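BIFUNCTIONAL PROTEIN Proline utilization A (PutA) (Corynebacterium freiburgense, PDB 5UX5) catalyses both steps of proline oxidation to glutamate, pairing an FAD-dependent proline dehydrogenase with an NAD-dependent aldehyde dehydrogenase in one polypeptide. Local coordinates at residues 950-955 with 967-972. Numbering follows the deposited sequence.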
loop_
_atom_site.group_PDB
_atom_site.type_symbol
_atom_site.label_atom_id
_atom_site.label_comp_id
_atom_site.label_asym_id
_atom_site.label_seq_id
_atom_site.Cartn_x
_atom_site.Cartn_y
_atom_site.Cartn_z
ATOM N N ARG A 950 17.226 23.590 15.422
ATOM C CA ARG A 950 15.929 23.740 16.080
ATOM C C ARG A 950 14.768 23.639 15.099
ATOM O O ARG A 950 13.693 23.139 15.453
ATOM C CB ARG A 950 15.839 25.071 16.810
ATOM C CG ARG A 950 16.770 25.232 17.969
ATOM C CD ARG A 950 16.518 26.550 18.622
ATOM N NE ARG A 950 17.547 26.841 19.599
ATOM C CZ ARG A 950 17.567 27.928 20.361
ATOM N NH1 ARG A 950 16.600 28.823 20.273
ATOM N NH2 ARG A 950 18.553 28.118 21.213
ATOM N N THR A 951 14.947 24.148 13.880
ATOM C CA THR A 951 13.842 24.259 12.935
ATOM C C THR A 951 13.550 22.935 12.247
ATOM O O THR A 951 12.388 22.521 12.150
ATOM C CB THR A 951 14.174 25.310 11.883
ATOM O OG1 THR A 951 14.091 26.617 12.476
ATOM C CG2 THR A 951 13.174 25.209 10.725
ATOM N N GLU A 952 14.604 22.253 11.798
ATOM C CA GLU A 952 14.512 21.124 10.888
ATOM C C GLU A 952 15.277 19.896 11.403
ATOM O O GLU A 952 14.667 18.873 11.752
ATOM C CB GLU A 952 15.039 21.564 9.512
ATOM C CG GLU A 952 14.911 20.513 8.393
ATOM C CD GLU A 952 13.511 20.457 7.834
ATOM O OE1 GLU A 952 12.615 21.094 8.439
ATOM O OE2 GLU A 952 13.287 19.769 6.815
ATOM N N PHE A 953 16.611 20.005 11.511
ATOM C CA PHE A 953 17.449 18.805 11.540
ATOM C C PHE A 953 17.292 17.988 12.818
ATOM O O PHE A 953 17.495 16.775 12.792
ATOM C CB PHE A 953 18.909 19.195 11.314
ATOM C CG PHE A 953 19.145 19.885 10.000
ATOM C CD1 PHE A 953 18.664 19.323 8.823
ATOM C CD2 PHE A 953 19.837 21.086 9.937
ATOM C CE1 PHE A 953 18.860 19.946 7.614
ATOM C CE2 PHE A 953 20.050 21.720 8.739
ATOM C CZ PHE A 953 19.562 21.156 7.571
ATOM N N GLY A 954 16.989 18.617 13.937
ATOM C CA GLY A 954 16.814 17.942 15.194
ATOM C C GLY A 954 15.422 17.436 15.441
ATOM O O GLY A 954 15.136 16.961 16.542
ATOM N N VAL A 955 14.524 17.565 14.476
ATOM C CA VAL A 955 13.127 17.182 14.648
ATOM C C VAL A 955 12.810 15.940 13.822
ATOM O O VAL A 955 13.231 15.817 12.664
ATOM C CB VAL A 955 12.167 18.318 14.257
ATOM C CG1 VAL A 955 10.765 17.915 14.611
ATOM C CG2 VAL A 955 12.564 19.628 14.948
ATOM N N ASN A 967 4.305 8.329 9.764
ATOM C CA ASN A 967 5.252 8.527 8.668
ATOM C C ASN A 967 6.206 9.668 9.023
ATOM O O ASN A 967 5.846 10.844 8.897
ATOM C CB ASN A 967 4.508 8.762 7.356
ATOM C CG ASN A 967 3.759 7.497 6.884
ATOM O OD1 ASN A 967 4.389 6.522 6.473
ATOM N ND2 ASN A 967 2.426 7.527 6.918
ATOM N N VAL A 968 7.437 9.307 9.422
ATOM C CA VAL A 968 8.425 10.216 10.012
ATOM C C VAL A 968 9.539 10.549 9.019
ATOM O O VAL A 968 10.054 9.672 8.318
ATOM C CB VAL A 968 9.004 9.594 11.301
ATOM C CG1 VAL A 968 10.200 10.329 11.777
ATOM C CG2 VAL A 968 7.939 9.601 12.386
ATOM N N PHE A 969 9.925 11.826 8.982
ATOM C CA PHE A 969 11.031 12.312 8.161
ATOM C C PHE A 969 12.080 12.880 9.104
ATOM O O PHE A 969 11.809 13.841 9.832
ATOM C CB PHE A 969 10.567 13.385 7.177
ATOM C CG PHE A 969 11.659 13.905 6.303
ATOM C CD1 PHE A 969 12.077 13.182 5.201
ATOM C CD2 PHE A 969 12.293 15.115 6.591
ATOM C CE1 PHE A 969 13.111 13.653 4.405
ATOM C CE2 PHE A 969 13.329 15.589 5.799
ATOM C CZ PHE A 969 13.747 14.855 4.712
ATOM N N ARG A 970 13.264 12.283 9.110
ATOM C CA ARG A 970 14.269 12.662 10.073
ATOM C C ARG A 970 15.637 12.627 9.423
ATOM O O ARG A 970 15.842 12.025 8.360
ATOM C CB ARG A 970 14.249 11.765 11.332
ATOM C CG ARG A 970 14.589 10.316 11.108
ATOM C CD ARG A 970 14.469 9.507 12.401
ATOM N NE ARG A 970 15.030 8.165 12.264
ATOM C CZ ARG A 970 15.298 7.355 13.285
ATOM N NH1 ARG A 970 15.081 7.760 14.530
ATOM N NH2 ARG A 970 15.793 6.143 13.067
ATOM N N TYR A 971 16.585 13.268 10.106
ATOM C CA TYR A 971 17.963 13.296 9.662
ATOM C C TYR A 971 18.803 12.420 10.578
ATOM O O TYR A 971 18.661 12.486 11.799
ATOM C CB TYR A 971 18.471 14.734 9.644
ATOM C CG TYR A 971 17.695 15.644 8.712
ATOM C CD1 TYR A 971 16.517 16.252 9.122
ATOM C CD2 TYR A 971 18.120 15.856 7.389
ATOM C CE1 TYR A 971 15.804 17.098 8.268
ATOM C CE2 TYR A 971 17.405 16.687 6.522
ATOM C CZ TYR A 971 16.252 17.301 6.977
ATOM O OH TYR A 971 15.550 18.132 6.156
ATOM N N ARG A 972 19.652 11.581 9.993
ATOM C CA ARG A 972 20.605 10.743 10.740
ATOM C C ARG A 972 22.032 11.240 10.522
ATOM O O ARG A 972 22.363 11.735 9.438
ATOM C CB ARG A 972 20.565 9.265 10.320
ATOM C CG ARG A 972 19.221 8.624 10.384
ATOM C CD ARG A 972 18.720 8.671 11.794
ATOM N NE ARG A 972 19.292 7.631 12.626
ATOM C CZ ARG A 972 19.076 7.551 13.932
ATOM N NH1 ARG A 972 18.308 8.469 14.501
ATOM N NH2 ARG A 972 19.599 6.556 14.649
#
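The last residues of helix 936-953 and the two that follow, 950-955, meet 967-972 of strand 965-980 with Tyr971 as the main link, a worked example of an aromatic side chain joining a helix end to a strand. Backbone bonds from Val968 and Arg970 pair this strand with 1056-1064. Phe969 is approached obliquely by Glu952 OE2, 4.3 Å from its CE2, and its carbonyl O lies 3.7 Å from Val955 O. Arg970 meets the turn through its backbone, CA lying 4.2 Å from Val955 O, while its guanidinium leads off to Gln1059 and Glu956.

Tyr971 carries the contact. Its CG is anti to the carbonyl carbon (chi1 -61°), which sends the ring toward the helix end. There Phe953 drives its edge at the tyrosine face in a T-shaped stack, planes at 88°. Phe953 CD1 sits over the centre of the ring, 3.6 Å from Tyr971 CZ. The hydroxyl donates to Glu952, OH to OE2 being 2.9 Å. Glu952, with CG anti to its backbone N (chi1 -175°) and bent at chi2, offers the anti lone pair.

Asn905 ND2 also bonds to Tyr971 OH, linking this C-terminal helix-strand pair to the aldehyde dehydrogenase family region and holding the phenol at its tip as well as its face. Arg1049 adds a long, weak ion pair to OE2, and the phenol's proton probably contributes to stabilising a buried carboxylate as the anion.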